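PDB 4AWT: SYE1 from Shewanella oneidensis, which binds FMN and probably acts as an oxidoreductase on CH-CH groups with NAD or NADP, as in Old Yellow Enzyme relatives. Local coordinates for residues G300-A304 with E305-Q309; P278-V282 with S283-A287; P332-R336 with H337-L341; D245-P248 with I249-Y252; G185-I188 with N189-D193. The protein carries 1 engineered substitution. All blocks are in the same frame, centred on the assembly; numbering follows the deposited sequence. Where two conformers were deposited one is given.

Contact 1. Residues G300-A304 with E305-Q309. With FMN (flavin mononucleotide), chain B; SO4 (sulfate ion), chain C.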
# COMPACT_ATOMS: atom_id res chain seq x y z
N GLY A 300 8.92 -3.50 -7.12
CA GLY A 300 8.48 -4.54 -8.05
C GLY A 300 9.69 -5.17 -8.73
O GLY A 300 10.29 -4.58 -9.60
N ARG A 301 10.01 -6.39 -8.27
CA ARG A 301 11.08 -7.18 -8.87
C ARG A 301 12.44 -6.49 -8.83
O ARG A 301 13.29 -6.78 -9.67
CB ARG A 301 10.76 -7.74 -10.24
CG ARG A 301 9.60 -8.71 -10.24
CD ARG A 301 9.81 -9.92 -9.38
NE ARG A 301 8.85 -10.99 -9.71
CZ ARG A 301 8.62 -12.05 -8.94
NH1 ARG A 301 9.20 -12.21 -7.79
NH2 ARG A 301 7.74 -12.94 -9.40
N TYR A 302 12.69 -5.66 -7.86
CA TYR A 302 14.04 -5.10 -7.71
C TYR A 302 14.92 -6.10 -6.98
O TYR A 302 14.54 -6.84 -6.09
CB TYR A 302 14.04 -3.77 -6.95
CG TYR A 302 13.56 -2.66 -7.85
CD1 TYR A 302 12.20 -2.38 -8.01
CD2 TYR A 302 14.45 -1.93 -8.63
CE1 TYR A 302 11.75 -1.43 -8.88
CE2 TYR A 302 14.01 -0.94 -9.49
CZ TYR A 302 12.66 -0.70 -9.64
OH TYR A 302 12.25 0.27 -10.53
N ASN A 303 16.20 -6.09 -7.38
CA ASN A 303 17.33 -6.69 -6.69
C ASN A 303 18.34 -5.58 -6.41
O ASN A 303 18.08 -4.40 -6.67
CB ASN A 303 17.90 -7.84 -7.50
CG ASN A 303 18.41 -7.41 -8.85
OD1 ASN A 303 18.62 -6.24 -9.09
ND2 ASN A 303 18.64 -8.32 -9.77
N ALA A 304 19.46 -5.93 -5.79
CA ALA A 304 20.39 -4.90 -5.42
C ALA A 304 20.89 -4.11 -6.61
O ALA A 304 21.04 -2.90 -6.54
CB ALA A 304 21.61 -5.53 -4.71
N GLU A 305 21.21 -4.78 -7.70
CA GLU A 305 21.73 -4.14 -8.88
C GLU A 305 20.73 -3.18 -9.48
O GLU A 305 21.06 -2.02 -9.81
CB GLU A 305 22.11 -5.18 -9.94
CG GLU A 305 22.82 -4.51 -11.10
CD GLU A 305 23.49 -5.51 -12.00
OE1 GLU A 305 23.39 -6.74 -11.87
OE2 GLU A 305 24.21 -4.98 -12.90
N LYS A 306 19.51 -3.64 -9.69
CA LYS A 306 18.52 -2.78 -10.34
C LYS A 306 18.11 -1.64 -9.43
O LYS A 306 17.80 -0.55 -9.92
CB LYS A 306 17.29 -3.62 -10.73
CG LYS A 306 17.53 -4.52 -11.94
CD LYS A 306 16.28 -5.30 -12.34
CE LYS A 306 16.68 -6.61 -13.03
NZ LYS A 306 15.61 -7.06 -13.91
N ALA A 307 18.10 -1.86 -8.11
CA ALA A 307 17.76 -0.78 -7.19
C ALA A 307 18.80 0.32 -7.25
O ALA A 307 18.48 1.52 -7.37
CB ALA A 307 17.67 -1.33 -5.78
N GLU A 308 20.08 -0.06 -7.17
CA GLU A 308 21.15 0.92 -7.25
C GLU A 308 21.11 1.65 -8.55
O GLU A 308 21.29 2.88 -8.59
CB GLU A 308 22.48 0.15 -7.05
CG GLU A 308 23.71 1.06 -7.04
CD GLU A 308 23.84 1.92 -5.83
OE1 GLU A 308 23.06 1.78 -4.88
OE2 GLU A 308 24.75 2.79 -5.85
N GLN A 309 20.87 0.95 -9.66
CA GLN A 309 20.83 1.59 -10.97
C GLN A 309 19.69 2.60 -11.06
O GLN A 309 19.86 3.66 -11.63
CB GLN A 309 20.73 0.54 -12.05
CG GLN A 309 21.03 1.13 -13.43
CD GLN A 309 22.55 1.50 -13.44
OE1 GLN A 309 23.43 0.68 -13.06
NE2 GLN A 309 22.90 2.73 -13.79
N1 FMN B . 0.76 -3.92 -1.88
C2 FMN B . 0.08 -2.99 -1.24
O2 FMN B . 0.05 -1.79 -1.63
N3 FMN B . -0.64 -3.31 -0.09
C4 FMN B . -0.68 -4.59 0.43
O4 FMN B . -1.27 -4.77 1.53
C4A FMN B . -0.05 -5.58 -0.32
N5 FMN B . -0.12 -6.91 0.08
C5A FMN B . 0.87 -7.80 -0.44
C6 FMN B . 1.02 -9.05 0.11
C7 FMN B . 2.00 -9.95 -0.35
C7M FMN B . 2.19 -11.26 0.38
C8 FMN B . 2.78 -9.57 -1.41
C8M FMN B . 3.88 -10.47 -1.95
C9 FMN B . 2.62 -8.30 -1.99
C9A FMN B . 1.67 -7.39 -1.51
N10 FMN B . 1.56 -6.10 -2.04
C10 FMN B . 0.74 -5.18 -1.41
C1' FMN B . 2.46 -5.68 -3.12
C2' FMN B . 3.88 -5.37 -2.64
O2' FMN B . 3.90 -4.18 -1.86
C3' FMN B . 4.85 -5.14 -3.79
O3' FMN B . 4.53 -3.97 -4.53
C4' FMN B . 4.98 -6.32 -4.77
O4' FMN B . 5.09 -7.56 -4.09
C5' FMN B . 6.10 -6.12 -5.77
O5' FMN B . 7.38 -6.04 -5.13
P FMN B . 8.33 -7.34 -5.08
O1P FMN B . 7.65 -8.34 -4.18
O2P FMN B . 8.48 -7.85 -6.50
O3P FMN B . 9.61 -6.80 -4.49
S SO4 C . 7.15 -15.34 -6.51
O1 SO4 C . 5.80 -14.68 -6.16
O2 SO4 C . 7.31 -15.31 -7.92
O3 SO4 C . 8.28 -14.33 -6.11
O4 SO4 C . 7.48 -16.50 -5.73
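An N-capped helix start joins the end of the FMN phosphate loop here, with N303 closing the first turn of helix 304-312 over K306. The carboxamide oxygen N303 OD1 accepts from K306 N at 2.8 Å, approached almost straight on, with an N-H...O angle of 171°. The torsion that makes this possible places CG between the backbone N and the carbonyl carbon (chi1 61°), which turns the amide back over the helix end; the K306 side chain passes obliquely across it, its CB 3.4 Å from OD1. Behind the cap the helix takes up its regular bonds, A307 N to N303 O at 2.9 Å and E308 N to A304 O at 3.1 Å. The Y302 ring turns an edge to the same turn, CD2 lying 3.7 Å from A307 N, while its hydroxyl is bonded to E271.

Upstream, the backbone at R301 serves the cofactor: R301 N donates to FMN O2P at 2.8 Å. In the conformer given, its guanidinium grips a sulfate ion, probably from the crystallisation liquor, edge-on, R301 NH1 to O3 at 2.9 Å and NH2 to O2 at 2.8 Å, an anion also held by R323. G300, whose backbone angles call for glycine, leads into this turn. With G322 and R323 also binding FMN, the loop belongs to the phosphate site typical of FMN-binding TIM barrels, after the seventh and eighth strands.

Contact 2. Residues P278-V282 with S283-A287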
# COMPACT_ATOMS: atom_id res chain seq x y z
N PRO A 278 4.56 -5.22 -16.35
CA PRO A 278 4.52 -4.57 -17.65
C PRO A 278 5.77 -3.74 -17.88
O PRO A 278 6.35 -3.19 -16.96
CB PRO A 278 3.26 -3.70 -17.58
CG PRO A 278 3.11 -3.39 -16.11
CD PRO A 278 3.58 -4.62 -15.41
N ASP A 279 6.12 -3.53 -19.14
CA ASP A 279 7.21 -2.65 -19.53
C ASP A 279 6.88 -1.27 -19.02
O ASP A 279 5.81 -0.74 -19.33
CB ASP A 279 7.31 -2.66 -21.04
CG ASP A 279 8.34 -1.64 -21.56
OD1 ASP A 279 9.47 -1.84 -21.05
OD2 ASP A 279 8.10 -0.75 -22.39
N THR A 280 7.76 -0.70 -18.26
CA THR A 280 7.58 0.63 -17.68
C THR A 280 8.70 1.48 -18.21
O THR A 280 9.81 1.48 -17.64
CB THR A 280 7.61 0.54 -16.17
OG1 THR A 280 6.63 -0.43 -15.75
CG2 THR A 280 7.26 1.84 -15.51
N PRO A 281 8.47 2.20 -19.34
CA PRO A 281 9.58 2.84 -20.02
C PRO A 281 10.32 3.82 -19.15
O PRO A 281 9.72 4.59 -18.38
CB PRO A 281 8.88 3.55 -21.21
CG PRO A 281 7.65 2.69 -21.46
CD PRO A 281 7.22 2.30 -20.09
N VAL A 282 11.64 3.87 -19.33
CA VAL A 282 12.43 4.86 -18.64
C VAL A 282 11.96 6.26 -18.95
O VAL A 282 11.95 7.10 -18.06
CB VAL A 282 13.93 4.66 -18.96
CG1 VAL A 282 14.74 5.81 -18.43
CG2 VAL A 282 14.47 3.37 -18.38
N SER A 283 11.55 6.55 -20.17
CA SER A 283 11.05 7.88 -20.53
C SER A 283 9.86 8.26 -19.66
O SER A 283 9.73 9.43 -19.26
CB SER A 283 10.67 7.96 -22.00
OG SER A 283 9.74 6.94 -22.33
N PHE A 284 9.02 7.31 -19.39
CA PHE A 284 7.84 7.54 -18.53
C PHE A 284 8.29 7.76 -17.09
O PHE A 284 7.83 8.69 -16.42
CB PHE A 284 6.89 6.39 -18.65
CG PHE A 284 5.68 6.45 -17.75
CD1 PHE A 284 4.97 7.60 -17.47
CD2 PHE A 284 5.23 5.30 -17.18
CE1 PHE A 284 3.87 7.58 -16.66
CE2 PHE A 284 4.11 5.26 -16.37
CZ PHE A 284 3.42 6.45 -16.10
N LYS A 285 9.21 6.93 -16.59
CA LYS A 285 9.75 7.16 -15.27
C LYS A 285 10.36 8.55 -15.16
O LYS A 285 10.19 9.23 -14.14
CB LYS A 285 10.79 6.08 -14.92
CG LYS A 285 10.21 4.72 -14.79
CD LYS A 285 11.28 3.68 -14.36
CE LYS A 285 10.68 2.34 -14.13
NZ LYS A 285 11.67 1.39 -13.64
N ARG A 286 11.07 9.01 -16.18
CA ARG A 286 11.66 10.33 -16.10
C ARG A 286 10.58 11.41 -16.11
O ARG A 286 10.74 12.42 -15.42
CB ARG A 286 12.70 10.56 -17.18
CG ARG A 286 13.92 9.66 -17.01
CD ARG A 286 15.07 10.14 -17.85
NE ARG A 286 16.18 9.24 -17.84
CZ ARG A 286 17.09 9.12 -16.93
NH1 ARG A 286 17.09 9.90 -15.85
NH2 ARG A 286 18.05 8.20 -17.05
N ALA A 287 9.51 11.22 -16.84
CA ALA A 287 8.39 12.16 -16.80
C ALA A 287 7.79 12.22 -15.40
O ALA A 287 7.50 13.31 -14.89
CB ALA A 287 7.35 11.83 -17.85
O HOH W 1 12.02 0.29 -16.90
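T280 and K285 meet where the loop after strand 266-270 runs into helix 282-291. P281 occupies the N-cap and has no side-chain acceptor to offer, but its carbonyl works inward: P281 O takes K285 N at 3.0 Å, in the carbonyl plane and with an N-H...O angle of 166°, and also receives a weak, bent bond from F284 N. V282 O accepts R286 N at 2.8 Å, the next rung of the helix. T280 O is supplied by a water that donates at 2.6 Å; the same water accepts only weakly from K285 NZ.

That ammonium has a stronger mate in E271, with which it forms a salt bridge, and a weak bond to the hydroxyl of Y302. The fully extended lysine chain reaches these partners by crossing T280 at about a right angle, methyl CG2 against CE at 3.7 Å. On the outer side V282 and R286 lie alongside each other and point the same way, V282 CG1 being 3.8 Å from R286 NE, while R286 NH1 donates to the carbonyl of D313. The F284 ring leaves the turn to pack on I249, Y252 and T253 of helix 248-261. This is the beta-to-alpha junction of a (βα)8 barrel, with its sixth helix settled against the preceding one.

Contact 3. Residues P332-R336 with H337-L341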
# COMPACT_ATOMS: atom_id res chain seq x y z
N PRO A 332 18.43 -5.73 4.28
CA PRO A 332 19.45 -4.69 3.97
C PRO A 332 20.87 -5.25 4.13
O PRO A 332 21.71 -5.04 3.22
CB PRO A 332 19.11 -3.57 4.92
CG PRO A 332 17.60 -3.71 5.15
CD PRO A 332 17.42 -5.22 5.23
N GLU A 333 21.17 -5.91 5.21
CA GLU A 333 22.52 -6.47 5.39
C GLU A 333 22.88 -7.42 4.31
O GLU A 333 24.01 -7.47 3.83
CB GLU A 333 22.63 -7.12 6.77
CG GLU A 333 24.00 -7.57 7.14
CD GLU A 333 24.93 -6.48 7.58
OE1 GLU A 333 24.56 -5.28 7.56
OE2 GLU A 333 26.10 -6.76 7.86
N ARG A 334 21.92 -8.26 3.88
CA ARG A 334 22.19 -9.20 2.83
C ARG A 334 22.46 -8.50 1.51
O ARG A 334 23.40 -8.88 0.78
CB ARG A 334 21.05 -10.21 2.66
CG ARG A 334 20.77 -11.03 3.87
CD ARG A 334 19.85 -12.18 3.56
NE ARG A 334 19.35 -12.81 4.75
CZ ARG A 334 19.08 -14.10 4.92
NH1 ARG A 334 19.43 -15.02 4.02
NH2 ARG A 334 18.49 -14.47 6.02
N LEU A 335 21.67 -7.49 1.16
CA LEU A 335 21.90 -6.76 -0.06
C LEU A 335 23.27 -6.08 -0.03
O LEU A 335 23.97 -6.04 -1.04
CB LEU A 335 20.82 -5.70 -0.29
CG LEU A 335 19.39 -6.23 -0.51
CD1 LEU A 335 18.43 -5.06 -0.53
CD2 LEU A 335 19.31 -7.08 -1.77
N ARG A 336 23.65 -5.53 1.11
CA ARG A 336 24.91 -4.81 1.20
C ARG A 336 26.09 -5.73 1.01
O ARG A 336 27.09 -5.34 0.38
CB ARG A 336 24.98 -4.07 2.53
CG ARG A 336 26.12 -3.04 2.58
CD ARG A 336 25.95 -2.04 3.67
NE ARG A 336 25.98 -2.65 5.00
CZ ARG A 336 27.04 -2.98 5.68
NH1 ARG A 336 28.22 -2.69 5.21
NH2 ARG A 336 26.91 -3.59 6.82
N HIS A 337 26.03 -6.92 1.58
CA HIS A 337 27.13 -7.88 1.53
C HIS A 337 27.06 -8.84 0.38
O HIS A 337 28.02 -9.59 0.18
CB HIS A 337 27.20 -8.68 2.83
CG HIS A 337 27.73 -7.92 3.97
ND1 HIS A 337 29.06 -7.92 4.27
CD2 HIS A 337 27.11 -7.15 4.89
CE1 HIS A 337 29.25 -7.19 5.34
NE2 HIS A 337 28.15 -6.69 5.75
N GLY A 338 25.97 -8.90 -0.36
CA GLY A 338 25.76 -9.94 -1.34
C GLY A 338 25.59 -11.31 -0.72
O GLY A 338 25.94 -12.30 -1.34
N TYR A 339 25.01 -11.38 0.46
CA TYR A 339 24.68 -12.67 1.04
C TYR A 339 23.46 -13.22 0.30
O TYR A 339 22.57 -12.48 -0.09
CB TYR A 339 24.32 -12.52 2.51
CG TYR A 339 25.38 -12.04 3.43
CD1 TYR A 339 26.72 -12.38 3.22
CD2 TYR A 339 25.05 -11.27 4.54
CE1 TYR A 339 27.69 -11.92 4.15
CE2 TYR A 339 26.00 -10.83 5.43
CZ TYR A 339 27.29 -11.14 5.22
OH TYR A 339 28.30 -10.73 6.08
N PRO A 340 23.39 -14.55 0.15
CA PRO A 340 22.24 -15.12 -0.55
C PRO A 340 20.95 -14.86 0.22
O PRO A 340 20.90 -14.88 1.43
CB PRO A 340 22.58 -16.62 -0.58
CG PRO A 340 23.48 -16.83 0.62
CD PRO A 340 24.33 -15.57 0.62
N LEU A 341 19.90 -14.66 -0.58
CA LEU A 341 18.58 -14.40 -0.06
C LEU A 341 17.81 -15.70 0.11
O LEU A 341 17.72 -16.52 -0.82
CB LEU A 341 17.78 -13.48 -0.98
CG LEU A 341 18.44 -12.15 -1.29
CD1 LEU A 341 17.42 -11.24 -2.00
CD2 LEU A 341 19.01 -11.46 -0.08
O HOH W 2 27.13 -9.20 8.20
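The H337 ring has E333 O in plane at its edge, and over one face, toward the rim, come the hydroxyl of Y339 and a water. The Y339 ring in turn carries H337 CB above the middle of one face and has that water in plane at its edge; it also stacks with Y363. The guanidinium of R336 receives H337 over a face, NH2 3.5 Å from NE2, with the two planes 65° apart. R334 uses its edge instead: NH1 donates to P340 O at 3.0 Å, practically within the guanidinium plane, while NE is salt-bridged to D330.

The carboxylate of E333 organises the outer side. Its chain bends at chi2 (78°), bringing the acid alongside H337, the two side chains crossing obliquely, so that E333 OE2 lies 2.9 Å from H337 NE2; OE1 takes R336 NH2 at 3.0 Å in a salt bridge, and the water, which also bonds Y339 OH, donates to OE2 at 2.7 Å. Apolar cover comes from L341, whose CD2 rests 3.6 Å from R334 CB.

The helix itself ends at G338, whose positive phi (66°) favours glycine, and Y339 N reaches back to R334 O at 3.0 Å, the six-to-one bond that closes the helix C-terminus. R336 and the water, both donating to E333, would probably favour its ionised form, and that acid in turn could raise the proton affinity of H337.

Contact 4. Residues D245-P248 with I249-Y252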
# COMPACT_ATOMS: atom_id res chain seq x y z
N ASP A 245 -6.42 1.67 -17.58
CA ASP A 245 -6.61 3.02 -18.06
C ASP A 245 -6.24 3.08 -19.55
O ASP A 245 -5.28 2.44 -19.98
CB ASP A 245 -5.77 4.02 -17.32
CG ASP A 245 -6.05 5.42 -17.71
OD1 ASP A 245 -7.27 5.82 -17.64
OD2 ASP A 245 -5.14 6.13 -18.12
N ALA A 246 -6.94 3.80 -20.33
CA ALA A 246 -6.73 3.89 -21.79
C ALA A 246 -5.49 4.70 -22.14
O ALA A 246 -4.85 4.41 -23.17
CB ALA A 246 -7.93 4.49 -22.49
N ASP A 247 -5.09 5.68 -21.35
CA ASP A 247 -3.96 6.54 -21.65
C ASP A 247 -3.17 6.75 -20.36
O ASP A 247 -3.14 7.84 -19.81
CB ASP A 247 -4.43 7.85 -22.28
CG ASP A 247 -3.37 8.74 -22.88
OD1 ASP A 247 -2.15 8.40 -22.72
OD2 ASP A 247 -3.74 9.78 -23.48
N PRO A 248 -2.52 5.69 -19.91
CA PRO A 248 -1.94 5.79 -18.55
C PRO A 248 -0.80 6.75 -18.47
O PRO A 248 -0.59 7.32 -17.38
CB PRO A 248 -1.55 4.33 -18.24
CG PRO A 248 -1.46 3.68 -19.58
CD PRO A 248 -2.45 4.36 -20.44
N ILE A 249 -0.03 6.99 -19.53
CA ILE A 249 1.02 8.01 -19.39
C ILE A 249 0.43 9.35 -19.09
O ILE A 249 0.96 10.08 -18.23
CB ILE A 249 1.94 8.02 -20.63
CG1 ILE A 249 2.51 6.61 -20.82
CG2 ILE A 249 3.05 9.04 -20.50
CD1 ILE A 249 3.69 6.52 -21.74
N LEU A 250 -0.66 9.73 -19.78
CA LEU A 250 -1.29 11.02 -19.51
C LEU A 250 -1.90 11.00 -18.10
O LEU A 250 -1.70 11.90 -17.32
CB LEU A 250 -2.34 11.32 -20.58
CG LEU A 250 -3.11 12.59 -20.36
CD1 LEU A 250 -2.27 13.85 -20.31
CD2 LEU A 250 -4.17 12.70 -21.44
N THR A 251 -2.68 9.95 -17.83
CA THR A 251 -3.43 9.92 -16.56
C THR A 251 -2.47 10.02 -15.38
O THR A 251 -2.71 10.76 -14.44
CB THR A 251 -4.24 8.65 -16.46
OG1 THR A 251 -5.21 8.66 -17.50
CG2 THR A 251 -4.92 8.49 -15.11
N TYR A 252 -1.40 9.22 -15.42
CA TYR A 252 -0.52 9.09 -14.26
C TYR A 252 0.51 10.18 -14.19
O TYR A 252 0.92 10.55 -13.07
CB TYR A 252 0.05 7.67 -14.15
CG TYR A 252 -1.02 6.74 -13.66
CD1 TYR A 252 -1.92 6.10 -14.48
CD2 TYR A 252 -1.18 6.54 -12.28
CE1 TYR A 252 -2.92 5.30 -13.98
CE2 TYR A 252 -2.17 5.75 -11.78
CZ TYR A 252 -3.05 5.11 -12.63
OH TYR A 252 -4.02 4.32 -12.06
O HOH W 3 -0.61 6.25 -22.35
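D245 and T251 approach from opposite directions, carboxylate against hydroxyl, at the start of helix 248-261. T251 OG1 donates to D245 OD2 at 2.6 Å on the syn side, though 33° out of the carboxylate plane. D247 N comes to the same oxygen from the opposite face, standing well above the plane at 3.3 Å; this closes an Asx turn. One oxygen thus receives two donors, while OD1 accepts from the backbone of S194. D245 has CG anti to the backbone N (chi1 -174°), a setting that carries the acid across to the helix.

D247, at the N-cap, crosses L250 obliquely, with OD2 3.6 Å from L250 CB. Its OD1 does not bond the helix directly but takes a water at 2.7 Å that accepts from I249 N at 3.0 Å, so the cap is water-mediated. Y252 turns the edge of its ring to P248 O, and CD1 touches P248 CB at 4.2 Å; its hydroxyl bonds D193. Backbone bonds T251 N to D247 O and Y252 N to P248 O complete the turn.

With an alanine in place of D245, the T251 hydroxyl and D247 N would probably lose their shared acceptor and the turn would be freer to move. R210, which also donates to T251 OG1, lines the ethyl hydrogen carbonate pocket with S194; donors from T251, D247 and S194 probably keep the buried acid ionised.

Contact 5. Residues G185-I188 with N189-D193. With BOG (octyl beta-D-glucopyranoside), chain D.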
# COMPACT_ATOMS: atom_id res chain seq x y z
N GLY A 185 -5.66 -1.68 -8.22
CA GLY A 185 -7.02 -1.99 -8.54
C GLY A 185 -8.03 -1.71 -7.44
O GLY A 185 -9.20 -2.09 -7.60
N TYR A 186 -7.63 -1.06 -6.36
CA TYR A 186 -8.51 -0.81 -5.22
C TYR A 186 -9.35 0.44 -5.45
O TYR A 186 -9.47 0.93 -6.55
CB TYR A 186 -7.71 -0.92 -3.92
CG TYR A 186 -7.15 -2.32 -3.77
CD1 TYR A 186 -7.98 -3.42 -3.65
CD2 TYR A 186 -5.78 -2.53 -3.75
CE1 TYR A 186 -7.49 -4.69 -3.51
CE2 TYR A 186 -5.27 -3.80 -3.60
CZ TYR A 186 -6.10 -4.89 -3.49
OH TYR A 186 -5.55 -6.13 -3.36
N LEU A 187 -10.07 0.92 -4.41
CA LEU A 187 -11.17 1.85 -4.65
C LEU A 187 -10.75 3.08 -5.41
O LEU A 187 -11.39 3.45 -6.41
CB LEU A 187 -11.81 2.29 -3.32
CG LEU A 187 -13.00 3.23 -3.52
CD1 LEU A 187 -14.15 2.59 -4.26
CD2 LEU A 187 -13.45 3.76 -2.16
N ILE A 188 -9.72 3.78 -4.95
CA ILE A 188 -9.36 5.02 -5.64
C ILE A 188 -8.94 4.72 -7.08
O ILE A 188 -9.26 5.47 -8.01
CB ILE A 188 -8.32 5.82 -4.85
CG1 ILE A 188 -8.91 6.19 -3.46
CG2 ILE A 188 -7.89 7.06 -5.61
CD1 ILE A 188 -7.95 6.81 -2.56
N ASN A 189 -8.22 3.61 -7.27
CA ASN A 189 -7.81 3.20 -8.59
C ASN A 189 -9.00 2.90 -9.49
O ASN A 189 -8.89 3.09 -10.72
CB ASN A 189 -6.83 2.05 -8.42
CG ASN A 189 -5.95 1.66 -9.57
OD1 ASN A 189 -5.03 0.86 -9.35
ND2 ASN A 189 -6.14 2.22 -10.74
N GLN A 190 -10.11 2.44 -8.93
CA GLN A 190 -11.34 2.21 -9.67
C GLN A 190 -11.98 3.52 -10.18
O GLN A 190 -12.78 3.44 -11.10
CB GLN A 190 -12.34 1.44 -8.81
CG GLN A 190 -11.90 0.01 -8.51
CD GLN A 190 -12.44 -0.56 -7.24
OE1 GLN A 190 -13.61 -0.32 -6.84
NE2 GLN A 190 -11.65 -1.33 -6.54
N PHE A 191 -11.64 4.64 -9.59
CA PHE A 191 -12.00 5.95 -10.13
C PHE A 191 -10.99 6.46 -11.16
O PHE A 191 -11.36 7.04 -12.16
CB PHE A 191 -12.15 7.01 -9.04
CG PHE A 191 -13.42 6.91 -8.22
CD1 PHE A 191 -13.56 5.96 -7.21
CD2 PHE A 191 -14.50 7.74 -8.49
CE1 PHE A 191 -14.71 5.89 -6.47
CE2 PHE A 191 -15.65 7.66 -7.76
CZ PHE A 191 -15.75 6.75 -6.75
N ILE A 192 -9.69 6.27 -10.89
CA ILE A 192 -8.65 6.84 -11.75
C ILE A 192 -8.70 6.26 -13.15
O ILE A 192 -8.56 6.98 -14.14
CB ILE A 192 -7.26 6.63 -11.14
CG1 ILE A 192 -7.09 7.37 -9.83
CG2 ILE A 192 -6.17 7.03 -12.14
CD1 ILE A 192 -5.83 7.03 -9.05
N ASP A 193 -8.78 4.94 -13.24
CA ASP A 193 -8.56 4.24 -14.51
C ASP A 193 -9.84 4.23 -15.34
O ASP A 193 -10.91 3.81 -14.91
CB ASP A 193 -8.06 2.84 -14.26
CG ASP A 193 -6.60 2.72 -13.82
OD1 ASP A 193 -5.95 3.77 -13.74
OD2 ASP A 193 -6.19 1.57 -13.57
C1 BOG D . -3.26 -10.35 -2.82
O1 BOG D . -2.82 -11.67 -2.98
C2 BOG D . -2.98 -9.82 -1.45
O2 BOG D . -3.70 -10.52 -0.46
C3 BOG D . -3.37 -8.34 -1.30
O3 BOG D . -2.88 -7.82 -0.09
C4 BOG D . -2.67 -7.56 -2.42
O4 BOG D . -3.07 -6.23 -2.35
C5 BOG D . -2.94 -8.15 -3.79
O5 BOG D . -2.51 -9.50 -3.74
C6 BOG D . -2.22 -7.41 -4.89
O6 BOG D . -2.64 -8.01 -6.10
C1' BOG D . -3.50 -12.40 -3.96
C2' BOG D . -3.14 -13.89 -4.03
C3' BOG D . -1.67 -14.17 -4.01
C4' BOG D . -1.12 -15.52 -4.44
C5' BOG D . -0.36 -16.11 -3.25
C6' BOG D . -1.10 -17.32 -2.68
C7' BOG D . -0.34 -17.89 -1.47
C8' BOG D . -0.79 -19.34 -1.34
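Q190 keeps CG anti to the carbonyl carbon (chi1 -68°) and then runs extended, which lays its amide back over G185; N189 has CG anti to the backbone N (chi1 -163°) and reaches the other end of the same glycine. Both side chains tie the loop after strand 177-181 to the short helix 187-192 of the TIM barrel. Q190 NE2 donates to G185 O at 2.8 Å, nearly in the amide plane, whereas G185 N meets N189 OD1 at 2.9 Å from well above the carbonyl plane. G185 has the positive phi that favours glycine.

Q190 is held at its far end too: OE1 accepts from S120 and R106, and NE2 has a second acceptor in V104. A leucine in its place would probably leave G185 O, S120, R106 and V104 without their mates in the buried interior. Behind the amides, apolar pairs line the helix: L187 and F191 lie side by side, with CD1 4.0 Å from CE1, while I188 and I192 cross obliquely, CG2 4.0 Å from CD1. I188 O takes two backbone donors, F191 N from above its plane and I192 N within it, each at 3.0 Å.

The loop also carries Y186 toward the flavin, packed edge-to-face with H181 and W102. Its hydroxyl, bonded to Y68, also shares a hydrogen bond with the octyl glucoside, Y186 OH to BOG O4 at 2.7 Å.

In the fold
Contact 5 is wholly buried and lies nearest the chain's centre, contacts 1, 2 and 4 are partly buried, and contact 3 is on the surface. Contacts 1, 2 and 4 are three helix starts on the barrel, capped respectively by an asparagine, by no side chain, and through water; contact 3 is a helix end, and contact 5 a loop-helix junction. Neighbours meet: F284 of contact 2 packs on I249 of contact 4, Y252 of contact 4 bonds D193 of contact 5, and A304 touches L335 between contacts 1 and 3. Contact 1 binds the cofactor phosphate, whereas charged side chains dominate contact 3, and buried amides and apolar side chains make up contact 5.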